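PDB 2J0X: lysine-sensitive aspartokinase 3, which catalyses the ATP-dependent phosphorylation of L-aspartate to 4-phospho-L-aspartate, an early step of lysine biosynthesis, and is inhibited allosterically by lysine. Local coordinates for residues 273-278 / 286-291; 3-8 / 213-218; 201-206 / 264-269; 221-226 / 256-261; 227-232 / 300-305. All coordinates share one frame; numbering follows the deposited sequence.

Contact 1: 273-278 / 286-291; sequences PVFVGS and GTLVCN
P273 begins the contact by resting its CB on CD2 of L288 (4.0 Å), with a looser touch on the sulfur of C290. V274 comes next, in an antiparallel hydrogen-bonded pair with V289: V274 N donates to V289 O at 3.2 Å, and V289 N to V274 O at 2.7 Å. V274 CB and V289 CB lie 4.2 Å apart on the sheet face that also carries V276 and T287. F275 and L288 form the non-hydrogen-bonded pair on the other face, where L288 CD2 packs 3.5 Å from F275 CB. With CG anti to the backbone N (chi1 167°), the F275 ring reaches G286, and CE1 comes to 3.2 Å from G286 N; both G286 N and L288 CD2 sit at the ring edge, near its plane. A side chain on G286 would run into this ring and into V276 O. With an alanine at F275 the ring edge beside G286 is lost, which would probably open a gap and leave W220 without its partner. V276 restores the hydrogen-bonded pattern: V276 N donates to T287 O at 2.7 Å, T287 N answers to V276 O, and V276 CG2 meets V289 CG2 obliquely (3.9 Å). The two strands make a beta hairpin. Strand 216-221 runs along strand 274-278 and is bonded to it through the backbones of P273, F275 and G277, with W220 meeting the F275 ring. Strand 242-244 pairs with strand 287-290, T287 OG1 is bonded to I240 O and I226 N, and F245 and A248 of helix 245-249 cover V289.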
# COMPACT_ATOMS: atom_id res chain seq x y z
N PRO A 273 26.15 -14.14 18.26
CA PRO A 273 26.69 -13.26 17.22
C PRO A 273 26.80 -13.93 15.85
O PRO A 273 27.30 -15.05 15.72
CB PRO A 273 28.06 -12.87 17.77
CG PRO A 273 27.85 -12.93 19.24
CD PRO A 273 27.05 -14.20 19.42
N VAL A 274 26.34 -13.22 14.83
CA VAL A 274 26.42 -13.73 13.47
C VAL A 274 27.46 -12.93 12.71
O VAL A 274 27.24 -11.75 12.41
CB VAL A 274 25.10 -13.60 12.72
CG1 VAL A 274 25.24 -14.21 11.32
CG2 VAL A 274 23.99 -14.25 13.50
N PHE A 275 28.59 -13.56 12.42
CA PHE A 275 29.62 -12.87 11.67
C PHE A 275 29.35 -13.04 10.18
O PHE A 275 29.18 -14.16 9.70
CB PHE A 275 30.99 -13.43 11.99
CG PHE A 275 32.05 -12.98 11.04
CD1 PHE A 275 32.67 -11.76 11.21
CD2 PHE A 275 32.40 -13.77 9.94
CE1 PHE A 275 33.63 -11.32 10.30
CE2 PHE A 275 33.35 -13.34 9.03
CZ PHE A 275 33.97 -12.10 9.20
N VAL A 276 29.29 -11.94 9.45
CA VAL A 276 29.08 -12.03 8.02
C VAL A 276 30.35 -11.59 7.32
O VAL A 276 30.73 -10.42 7.40
CB VAL A 276 27.91 -11.15 7.53
CG1 VAL A 276 27.56 -11.52 6.10
CG2 VAL A 276 26.69 -11.33 8.42
N GLY A 277 31.01 -12.52 6.65
CA GLY A 277 32.24 -12.20 5.95
C GLY A 277 32.20 -12.66 4.51
O GLY A 277 31.16 -13.09 4.03
N SER A 278 33.34 -12.57 3.82
CA SER A 278 33.42 -12.99 2.42
C SER A 278 34.34 -14.19 2.27
O SER A 278 35.47 -14.19 2.76
CB SER A 278 33.93 -11.85 1.54
OG SER A 278 34.09 -12.28 0.21
N GLY A 286 34.99 -9.01 8.63
CA GLY A 286 33.58 -8.88 8.30
C GLY A 286 32.79 -8.03 9.27
O GLY A 286 33.33 -7.09 9.85
N THR A 287 31.52 -8.38 9.45
CA THR A 287 30.63 -7.65 10.35
C THR A 287 29.84 -8.59 11.26
O THR A 287 29.37 -9.64 10.82
CB THR A 287 29.64 -6.78 9.55
OG1 THR A 287 30.35 -5.77 8.83
CG2 THR A 287 28.64 -6.11 10.47
N LEU A 288 29.68 -8.21 12.53
CA LEU A 288 28.92 -9.02 13.47
C LEU A 288 27.50 -8.50 13.67
O LEU A 288 27.29 -7.35 14.09
CB LEU A 288 29.62 -9.07 14.83
CG LEU A 288 30.79 -10.04 14.97
CD1 LEU A 288 31.40 -9.90 16.35
CD2 LEU A 288 30.31 -11.46 14.74
N VAL A 289 26.52 -9.33 13.37
CA VAL A 289 25.13 -8.92 13.55
C VAL A 289 24.70 -9.40 14.94
O VAL A 289 24.54 -10.60 15.19
CB VAL A 289 24.22 -9.52 12.46
CG1 VAL A 289 22.82 -8.94 12.56
CG2 VAL A 289 24.81 -9.24 11.10
N CYS A 290 24.54 -8.46 15.85
CA CYS A 290 24.18 -8.79 17.22
C CYS A 290 22.78 -8.33 17.56
O CYS A 290 22.23 -7.47 16.89
CB CYS A 290 25.18 -8.13 18.18
SG CYS A 290 26.92 -8.54 17.87
N ASN A 291 22.23 -8.92 18.61
CA ASN A 291 20.89 -8.57 19.06
C ASN A 291 20.88 -7.09 19.44
O ASN A 291 20.00 -6.33 19.03
CB ASN A 291 20.49 -9.44 20.26
CG ASN A 291 18.99 -9.48 20.49
OD1 ASN A 291 18.49 -10.21 21.35
ND2 ASN A 291 18.25 -8.70 19.71

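Contact 2: 3-8 / 213-218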
# COMPACT_ATOMS: atom_id res chain seq x y z
N GLU A 3 31.98 -24.05 23.53
CA GLU A 3 32.81 -23.25 22.59
C GLU A 3 32.71 -23.82 21.18
O GLU A 3 33.70 -24.24 20.58
CB GLU A 3 34.27 -23.27 23.06
CG GLU A 3 35.16 -22.22 22.40
CD GLU A 3 34.68 -20.79 22.66
OE1 GLU A 3 35.44 -19.85 22.34
OE2 GLU A 3 33.56 -20.61 23.18
N ILE A 4 31.49 -23.85 20.67
CA ILE A 4 31.24 -24.37 19.33
C ILE A 4 30.90 -23.23 18.38
O ILE A 4 30.09 -22.36 18.70
CB ILE A 4 30.07 -25.38 19.27
CG1 ILE A 4 30.35 -26.59 20.17
CG2 ILE A 4 29.84 -25.83 17.84
CD1 ILE A 4 30.12 -26.34 21.64
N VAL A 5 31.54 -23.23 17.22
CA VAL A 5 31.26 -22.22 16.22
C VAL A 5 30.66 -22.92 15.02
O VAL A 5 31.12 -24.00 14.63
CB VAL A 5 32.54 -21.49 15.76
CG1 VAL A 5 32.21 -20.54 14.61
CG2 VAL A 5 33.14 -20.72 16.92
N VAL A 6 29.62 -22.33 14.45
CA VAL A 6 28.99 -22.92 13.28
C VAL A 6 29.36 -22.07 12.05
O VAL A 6 29.27 -20.84 12.09
CB VAL A 6 27.46 -22.96 13.41
CG1 VAL A 6 26.87 -23.80 12.29
CG2 VAL A 6 27.08 -23.53 14.76
N SER A 7 29.78 -22.74 10.98
CA SER A 7 30.13 -22.05 9.74
C SER A 7 29.25 -22.56 8.61
O SER A 7 29.01 -23.77 8.49
CB SER A 7 31.60 -22.29 9.37
OG SER A 7 32.47 -21.39 10.04
N LYS A 8 28.78 -21.63 7.78
CA LYS A 8 27.92 -21.98 6.64
C LYS A 8 28.49 -21.44 5.34
O LYS A 8 28.99 -20.32 5.28
CB LYS A 8 26.50 -21.43 6.87
CG LYS A 8 25.51 -21.64 5.70
CD LYS A 8 25.62 -20.55 4.65
CE LYS A 8 24.54 -20.66 3.58
NZ LYS A 8 24.67 -19.59 2.56
N HIS A 213 23.67 -23.97 21.63
CA HIS A 213 24.26 -22.87 22.39
C HIS A 213 25.64 -22.57 21.83
O HIS A 213 26.62 -22.51 22.57
CB HIS A 213 24.39 -23.22 23.88
CG HIS A 213 23.09 -23.51 24.54
ND1 HIS A 213 22.41 -24.69 24.36
CD2 HIS A 213 22.31 -22.74 25.33
CE1 HIS A 213 21.27 -24.65 25.02
NE2 HIS A 213 21.18 -23.47 25.62
N ALA A 214 25.72 -22.41 20.52
CA ALA A 214 26.98 -22.10 19.88
C ALA A 214 27.38 -20.70 20.29
O ALA A 214 26.52 -19.85 20.54
CB ALA A 214 26.84 -22.20 18.36
N SER A 215 28.68 -20.45 20.35
CA SER A 215 29.19 -19.14 20.75
C SER A 215 29.12 -18.13 19.61
O SER A 215 29.06 -16.92 19.84
CB SER A 215 30.64 -19.29 21.23
OG SER A 215 31.41 -20.02 20.29
N ARG A 216 29.13 -18.63 18.38
CA ARG A 216 29.08 -17.76 17.22
C ARG A 216 28.72 -18.53 15.96
O ARG A 216 28.85 -19.76 15.92
CB ARG A 216 30.43 -17.08 17.03
CG ARG A 216 30.48 -16.10 15.86
CD ARG A 216 31.91 -15.63 15.61
NE ARG A 216 32.76 -16.73 15.15
CZ ARG A 216 34.08 -16.67 15.05
NH1 ARG A 216 34.72 -15.56 15.37
NH2 ARG A 216 34.75 -17.72 14.59
N VAL A 217 28.27 -17.81 14.94
CA VAL A 217 27.93 -18.43 13.66
C VAL A 217 28.49 -17.60 12.52
O VAL A 217 28.21 -16.40 12.42
CB VAL A 217 26.40 -18.61 13.49
CG1 VAL A 217 25.70 -17.29 13.68
CG2 VAL A 217 26.10 -19.16 12.11
N ASP A 218 29.31 -18.23 11.68
CA ASP A 218 29.92 -17.54 10.55
C ASP A 218 29.17 -17.81 9.25
O ASP A 218 29.01 -18.97 8.85
CB ASP A 218 31.38 -17.96 10.32
CG ASP A 218 32.32 -17.49 11.41
OD1 ASP A 218 31.97 -16.53 12.12
OD2 ASP A 218 33.43 -18.07 11.54
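Backbone hydrogen bonds join V6 and K8 to R216 and D218 in parallel register: V6 N donates to R216 O (3.1 Å), D218 N to V6 O, and K8 N to D218 O (2.9 Å), the last two meeting their carbonyls nearly end-on. At the loop end, I4 O takes two donors of one residue. S215 N arrives at 2.9 Å in the carbonyl plane, whereas S215 OG, 3.1 Å away, comes from above it; chi1 of 50° swings this hydroxyl back over the carbonyl. Side-chain packing is divided between the faces. On one it is apolar, V6 CG2 touching A214 CB (3.8 Å) and V6 CB facing V217 CG2. On the other, V5 CG1 meets the edge of the R216 guanidinium, 3.8 Å from NH2, while S7 OG lies beside D218 CB. Charge holds the same arginine: R216 NE is 3.1 Å from D218 OD1, an ion pair in which the oxygen sits well out of the guanidinium plane, and NH2 has a second partner in D30. K8 sends its amine away from this contact to D202, beside the bound aspartate. Parallel neighbouring strands under helix 200-211, with an ATP-site lysine on one of them, belong to the alpha/beta core of the amino acid kinase fold.

Contact 3: 201-206 / 264-269. With ASP (aspartic acid), chain C.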
# COMPACT_ATOMS: atom_id res chain seq x y z
N SER A 201 19.74 -22.66 4.11
CA SER A 201 21.06 -22.94 4.68
C SER A 201 21.47 -21.93 5.72
O SER A 201 22.01 -22.30 6.76
CB SER A 201 22.12 -23.01 3.58
OG SER A 201 21.96 -24.19 2.83
N ASP A 202 21.22 -20.65 5.46
CA ASP A 202 21.57 -19.62 6.43
C ASP A 202 20.72 -19.90 7.66
O ASP A 202 21.20 -19.89 8.79
CB ASP A 202 21.22 -18.23 5.87
CG ASP A 202 21.83 -17.98 4.50
OD1 ASP A 202 23.07 -18.10 4.37
OD2 ASP A 202 21.07 -17.68 3.56
N TYR A 203 19.45 -20.17 7.39
CA TYR A 203 18.46 -20.48 8.42
C TYR A 203 18.95 -21.62 9.28
O TYR A 203 18.91 -21.55 10.51
CB TYR A 203 17.13 -20.86 7.76
CG TYR A 203 15.92 -20.88 8.67
CD1 TYR A 203 15.81 -19.98 9.73
CD2 TYR A 203 14.86 -21.74 8.44
CE1 TYR A 203 14.66 -19.94 10.52
CE2 TYR A 203 13.70 -21.70 9.22
CZ TYR A 203 13.61 -20.80 10.25
OH TYR A 203 12.48 -20.75 11.03
N THR A 204 19.40 -22.68 8.63
CA THR A 204 19.90 -23.85 9.35
C THR A 204 21.06 -23.48 10.28
O THR A 204 21.02 -23.74 11.48
CB THR A 204 20.38 -24.93 8.37
OG1 THR A 204 19.30 -25.31 7.50
CG2 THR A 204 20.84 -26.17 9.15
N ALA A 205 22.09 -22.86 9.71
CA ALA A 205 23.24 -22.48 10.50
C ALA A 205 22.80 -21.79 11.79
O ALA A 205 23.41 -21.98 12.84
CB ALA A 205 24.15 -21.58 9.69
N ALA A 206 21.74 -21.00 11.72
CA ALA A 206 21.24 -20.29 12.90
C ALA A 206 20.50 -21.24 13.83
O ALA A 206 20.73 -21.23 15.03
CB ALA A 206 20.32 -19.16 12.48
N LEU A 264 18.40 -15.24 10.30
CA LEU A 264 19.27 -15.14 11.47
C LEU A 264 18.53 -15.03 12.79
O LEU A 264 19.14 -15.03 13.86
CB LEU A 264 20.19 -13.92 11.34
CG LEU A 264 20.89 -13.80 9.99
CD1 LEU A 264 21.69 -12.51 9.98
CD2 LEU A 264 21.79 -15.00 9.75
N LEU A 265 17.21 -14.94 12.71
CA LEU A 265 16.39 -14.79 13.91
C LEU A 265 16.64 -15.79 15.03
O LEU A 265 16.65 -15.42 16.20
CB LEU A 265 14.91 -14.80 13.53
CG LEU A 265 13.93 -14.47 14.65
CD1 LEU A 265 14.55 -13.52 15.66
CD2 LEU A 265 12.68 -13.86 14.04
N PRO A 266 16.85 -17.07 14.69
CA PRO A 266 17.09 -18.02 15.79
C PRO A 266 18.36 -17.64 16.54
O PRO A 266 18.43 -17.75 17.76
CB PRO A 266 17.24 -19.36 15.07
CG PRO A 266 16.48 -19.16 13.79
CD PRO A 266 16.87 -17.76 13.39
N ALA A 267 19.36 -17.18 15.80
CA ALA A 267 20.61 -16.80 16.43
C ALA A 267 20.44 -15.56 17.28
O ALA A 267 20.78 -15.56 18.47
CB ALA A 267 21.68 -16.57 15.37
N VAL A 268 19.90 -14.49 16.68
CA VAL A 268 19.73 -13.25 17.42
C VAL A 268 18.88 -13.42 18.68
O VAL A 268 19.27 -12.96 19.75
CB VAL A 268 19.10 -12.12 16.54
CG1 VAL A 268 19.95 -11.91 15.29
CG2 VAL A 268 17.69 -12.48 16.15
N ARG A 269 17.74 -14.10 18.57
CA ARG A 269 16.88 -14.30 19.73
C ARG A 269 17.56 -15.05 20.85
O ARG A 269 17.14 -14.97 22.00
CB ARG A 269 15.61 -15.05 19.34
CG ARG A 269 15.82 -16.48 18.88
CD ARG A 269 14.47 -17.05 18.52
NE ARG A 269 14.54 -18.28 17.74
CZ ARG A 269 13.48 -18.81 17.12
NH1 ARG A 269 12.30 -18.21 17.20
NH2 ARG A 269 13.61 -19.94 16.43
N ASP C . 19.75 -23.55 -0.74
CA ASP C . 18.63 -22.79 -0.19
C ASP C . 18.12 -21.81 -1.30
O ASP C . 18.44 -22.05 -2.51
CB ASP C . 19.02 -22.04 1.12
CG ASP C . 20.26 -21.15 1.06
OD1 ASP C . 20.88 -21.09 -0.03
OD2 ASP C . 20.62 -20.50 2.11
OXT ASP C . 17.40 -20.80 -0.94
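A206 and P266 carry the close part of this helix pair. A206 CB points at the second helix and lies 3.8 Å from P266 CD and 4.1 Å from A267 CB, so that one methyl fills the angle between the proline ring and the alanine. P266 CB in turn rests near A206 O, and L264 CA stands a little farther from the A206 methyl. The small residues leave the two short axes 8.6 Å apart at closest approach, with their directions 28° from each other. No hydrogen bond crosses the contact; it is apolar packing alone. On the more open flank the partly exposed Y203 starts off pointing away, but with CG anti to the backbone N (chi1 -166°) the ring swings back and touches P266 through one carbon, CE1 lying 3.8 Å from P266 CG. Ring and proline cross at about a right angle, and the approach is oblique to the ring. The solvent side is marked by R269, exposed at the far end, its guanidinium paired with E210 rather than with anything in 201-206. The start of the first helix serves another purpose: S201 N is 3.1 Å from OD2 of the bound aspartate, and D202 N makes a weak hydrogen bond to that oxygen, while D202 OD1 is salt-bridged to K8. Helix 200-211 lies over strands 5-9 and 216-221, A205 packing on K8, V217 and I219; the short helix 265-269 adjoins it and leads into strand 274-278.

Contact 4: 221-226 / 256-261; sequences TDVPGI and AKVLHP
The first torsions of V223 and V258 bring their methyls together: V223 has CG1 anti to the carbonyl carbon (chi1 -64°), which leaves CG2 between the backbone N and that carbon, while V258 has CG1 anti to the backbone N (chi1 -166°), which leaves its CG2 beside that N. V223 CG2 and V258 CG2 meet at 3.8 Å, the side chains passing at a slant. T221 adds a looser touch, its CG2 lying 4.4 Å from V258 CG1. The D222 carboxylate swings near the other segment, OD2 coming to 3.6 Å from K257 O; both atoms are acceptors, and no hydrogen bond joins the segments. Within the loop, V223 N makes a weak hydrogen bond to T221 OG1 (3.4 Å), in the pattern of an ST turn, and the same hydroxyl is bonded to G277 O. V276 of strand 274-278 packs against both T221 and V258 and backs the pair from the sheet. The K257 chain is extended and leads its amine away, close to the guanidinium of R232. T221, D222, K257, V258 and R232 all belong to the ATP site, so the like charges of K257 and R232 are consistent with a place for nucleotide phosphates. A loop at the end of a central strand, faced by the last residue of helix 252-257 and the one that follows it, thus lines the nucleotide pocket.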
# COMPACT_ATOMS: atom_id res chain seq x y z
N THR A 221 29.71 -15.14 2.76
CA THR A 221 29.05 -14.66 1.55
C THR A 221 30.05 -14.11 0.55
O THR A 221 31.23 -14.43 0.61
CB THR A 221 28.02 -13.57 1.91
OG1 THR A 221 28.69 -12.44 2.49
CG2 THR A 221 27.01 -14.10 2.91
N ASP A 222 29.57 -13.27 -0.37
CA ASP A 222 30.44 -12.68 -1.39
C ASP A 222 30.80 -11.23 -1.10
O ASP A 222 31.25 -10.50 -1.99
CB ASP A 222 29.78 -12.79 -2.76
CG ASP A 222 28.49 -12.03 -2.84
OD1 ASP A 222 27.91 -11.97 -3.94
OD2 ASP A 222 28.05 -11.50 -1.80
N VAL A 223 30.61 -10.80 0.15
CA VAL A 223 30.92 -9.44 0.57
C VAL A 223 31.69 -9.44 1.90
O VAL A 223 31.32 -10.15 2.85
CB VAL A 223 29.65 -8.59 0.70
CG1 VAL A 223 29.00 -8.44 -0.66
CG2 VAL A 223 28.69 -9.23 1.67
N PRO A 224 32.75 -8.63 1.98
CA PRO A 224 33.62 -8.48 3.15
C PRO A 224 32.90 -7.97 4.39
O PRO A 224 33.53 -7.75 5.43
CB PRO A 224 34.68 -7.51 2.66
CG PRO A 224 33.86 -6.59 1.80
CD PRO A 224 33.02 -7.56 1.01
N GLY A 225 31.60 -7.78 4.28
CA GLY A 225 30.82 -7.26 5.39
C GLY A 225 30.16 -5.96 4.97
O GLY A 225 30.18 -5.61 3.78
N ILE A 226 29.58 -5.24 5.92
CA ILE A 226 28.94 -3.98 5.57
C ILE A 226 29.82 -2.79 5.92
O ILE A 226 30.51 -2.78 6.94
CB ILE A 226 27.58 -3.78 6.28
CG1 ILE A 226 27.75 -3.78 7.79
CG2 ILE A 226 26.61 -4.86 5.85
CD1 ILE A 226 26.47 -3.53 8.54
N ALA A 256 19.54 -7.46 -0.05
CA ALA A 256 19.77 -7.65 -1.48
C ALA A 256 21.09 -8.36 -1.75
O ALA A 256 21.12 -9.53 -2.13
CB ALA A 256 19.72 -6.30 -2.19
N LYS A 257 22.20 -7.64 -1.56
CA LYS A 257 23.53 -8.18 -1.80
C LYS A 257 24.00 -9.22 -0.78
O LYS A 257 24.89 -10.01 -1.08
CB LYS A 257 24.55 -7.04 -1.87
CG LYS A 257 24.38 -6.11 -3.06
CD LYS A 257 25.36 -4.95 -2.97
CE LYS A 257 25.19 -3.96 -4.11
NZ LYS A 257 25.81 -2.65 -3.79
N VAL A 258 23.42 -9.20 0.42
CA VAL A 258 23.80 -10.15 1.46
C VAL A 258 22.64 -11.14 1.71
O VAL A 258 21.78 -11.33 0.84
CB VAL A 258 24.19 -9.41 2.78
CG1 VAL A 258 24.91 -10.34 3.72
CG2 VAL A 258 25.09 -8.21 2.46
N LEU A 259 22.61 -11.76 2.89
CA LEU A 259 21.56 -12.72 3.23
C LEU A 259 20.29 -12.08 3.78
O LEU A 259 20.28 -10.90 4.13
CB LEU A 259 22.09 -13.74 4.25
CG LEU A 259 22.79 -13.28 5.53
CD1 LEU A 259 21.94 -12.28 6.29
CD2 LEU A 259 23.04 -14.49 6.40
N HIS A 260 19.21 -12.86 3.86
CA HIS A 260 17.93 -12.37 4.36
C HIS A 260 17.83 -12.38 5.89
O HIS A 260 17.97 -13.43 6.52
CB HIS A 260 16.78 -13.20 3.80
CG HIS A 260 15.43 -12.63 4.11
ND1 HIS A 260 14.69 -11.92 3.19
CD2 HIS A 260 14.74 -12.57 5.28
CE1 HIS A 260 13.60 -11.46 3.77
NE2 HIS A 260 13.61 -11.84 5.04
N PRO A 261 17.51 -11.22 6.49
CA PRO A 261 17.37 -11.02 7.94
C PRO A 261 16.55 -12.05 8.70
O PRO A 261 16.89 -12.41 9.83
CB PRO A 261 16.75 -9.63 8.04
CG PRO A 261 15.96 -9.53 6.79
CD PRO A 261 16.93 -10.07 5.77

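Contact 5: 227-232 / 300-305; sequences YTTDPR and RALALR
T229 runs alongside L302, and the threonine can be followed outward. Its CB stands 4.1 Å from L302 O. CG2, anti to the backbone N, keeps 3.9 Å from that same oxygen. OG1, set beside the backbone N (chi1 -52°), lies 3.8 Å from L302 CB, and it donates to T228 O from above the carbonyl plane, a bond modelled too short for its length to be trusted. T228 O also receives L302 N at 2.9 Å, nearly straight, the only hydrogen bond between the two segments. Strand 299-314 belongs to the antiparallel sheet of the ACT region required for dimerization, and R300 and A301 together face I392 as a classic beta bulge. An alanine at T229 lacks OG1 and CG2 and would probably open a gap beside L302 and under V440. A301 CB packs 3.7 Å from T228 O, while V440 and H444 of helix 433-447 cover T229. Farther along, D230 OD1 accepts R232 N in an Asx turn and, on its syn side, R232 NE at 3.1 Å in a salt bridge that probably helps to orient this ATP-site arginine.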
# COMPACT_ATOMS: atom_id res chain seq x y z
N TYR A 227 29.77 -1.78 5.06
CA TYR A 227 30.53 -0.56 5.24
C TYR A 227 29.56 0.60 5.41
O TYR A 227 28.39 0.49 5.06
CB TYR A 227 31.44 -0.29 4.04
CG TYR A 227 32.53 -1.31 3.86
CD1 TYR A 227 32.44 -2.28 2.86
CD2 TYR A 227 33.64 -1.33 4.70
CE1 TYR A 227 33.43 -3.24 2.69
CE2 TYR A 227 34.65 -2.29 4.54
CZ TYR A 227 34.53 -3.24 3.53
OH TYR A 227 35.52 -4.20 3.37
N THR A 228 30.05 1.70 5.96
CA THR A 228 29.24 2.89 6.18
C THR A 228 28.56 3.33 4.90
O THR A 228 27.50 3.95 4.93
CB THR A 228 30.09 4.04 6.73
OG1 THR A 228 31.18 4.30 5.83
CG2 THR A 228 30.65 3.68 8.09
N THR A 229 29.18 3.02 3.76
CA THR A 229 28.60 3.35 2.46
C THR A 229 29.33 2.54 1.41
O THR A 229 30.31 1.85 1.72
CB THR A 229 28.74 4.84 2.12
OG1 THR A 229 28.23 5.63 3.19
CG2 THR A 229 27.93 5.16 0.89
N ASP A 230 28.84 2.60 0.18
CA ASP A 230 29.44 1.87 -0.91
C ASP A 230 30.83 2.43 -1.13
O ASP A 230 30.97 3.59 -1.51
CB ASP A 230 28.59 2.03 -2.17
CG ASP A 230 29.22 1.40 -3.39
OD1 ASP A 230 30.02 0.45 -3.24
OD2 ASP A 230 28.89 1.85 -4.51
N PRO A 231 31.88 1.64 -0.86
CA PRO A 231 33.24 2.13 -1.05
C PRO A 231 33.47 2.58 -2.50
O PRO A 231 34.36 3.38 -2.77
CB PRO A 231 34.08 0.92 -0.68
CG PRO A 231 33.26 0.27 0.38
CD PRO A 231 31.88 0.33 -0.19
N ARG A 232 32.67 2.07 -3.43
CA ARG A 232 32.81 2.45 -4.83
C ARG A 232 32.37 3.89 -5.01
O ARG A 232 32.65 4.50 -6.04
CB ARG A 232 31.92 1.58 -5.73
CG ARG A 232 32.26 0.11 -5.81
CD ARG A 232 31.26 -0.59 -6.72
NE ARG A 232 29.90 -0.59 -6.18
CZ ARG A 232 28.84 -1.04 -6.82
NH1 ARG A 232 28.97 -1.54 -8.05
NH2 ARG A 232 27.64 -1.02 -6.25
N ARG A 300 24.13 4.89 11.55
CA ARG A 300 25.07 3.78 11.45
C ARG A 300 25.55 3.53 10.04
O ARG A 300 26.61 2.96 9.86
CB ARG A 300 24.44 2.51 12.01
CG ARG A 300 25.42 1.37 12.21
CD ARG A 300 25.07 0.57 13.46
NE ARG A 300 26.15 0.52 14.45
CZ ARG A 300 25.99 0.12 15.71
NH1 ARG A 300 24.79 -0.25 16.13
NH2 ARG A 300 27.03 0.08 16.54
N ALA A 301 24.77 3.95 9.05
CA ALA A 301 25.15 3.74 7.65
C ALA A 301 24.17 4.32 6.61
O ALA A 301 23.00 4.49 6.89
CB ALA A 301 25.33 2.24 7.39
N LEU A 302 24.68 4.60 5.42
CA LEU A 302 23.88 5.11 4.31
C LEU A 302 23.85 4.05 3.22
O LEU A 302 24.90 3.56 2.81
CB LEU A 302 24.52 6.36 3.70
CG LEU A 302 24.64 7.67 4.46
CD1 LEU A 302 25.37 8.66 3.56
CD2 LEU A 302 23.26 8.21 4.82
N ALA A 303 22.66 3.73 2.73
CA ALA A 303 22.50 2.73 1.68
C ALA A 303 22.12 3.39 0.36
O ALA A 303 21.41 4.39 0.33
CB ALA A 303 21.43 1.74 2.10
N LEU A 304 22.59 2.81 -0.75
CA LEU A 304 22.30 3.34 -2.07
C LEU A 304 21.83 2.24 -3.02
O LEU A 304 22.55 1.27 -3.26
CB LEU A 304 23.54 4.03 -2.64
CG LEU A 304 23.40 4.78 -3.97
CD1 LEU A 304 22.47 5.97 -3.78
CD2 LEU A 304 24.75 5.26 -4.46
N ARG A 305 20.60 2.38 -3.54
CA ARG A 305 20.01 1.45 -4.49
C ARG A 305 19.69 2.34 -5.68
O ARG A 305 18.75 3.14 -5.62
CB ARG A 305 18.71 0.83 -3.96
CG ARG A 305 18.88 -0.08 -2.74
CD ARG A 305 19.17 -1.54 -3.13
NE ARG A 305 18.02 -2.19 -3.76
CZ ARG A 305 16.84 -2.40 -3.17
NH1 ARG A 305 16.63 -2.00 -1.92
NH2 ARG A 305 15.86 -3.00 -3.84

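In the fold
Contacts 1 and 2 share the large mixed sheet of the kinase domain: strand 216-221 of contact 2 is the neighbour of strand 274-278 of contact 1, and their centres are 11 Å apart. The centre of contact 3 lies 11 to 12 Å from both of theirs and places two helices over this sheet; its segments alternate with those of contact 2 along the chain, and the K8–D202 salt bridge connects the two. Contact 4 is nested inside the loop closed by contact 3, and strand 216-221 runs straight into its first segment. Contact 5, its centre about 28 Å from that of contact 2, joins the continuation of the 221-226 loop to the ACT-region sheet. The contacts thus run from the aspartate and ATP sites to the region required for dimerization.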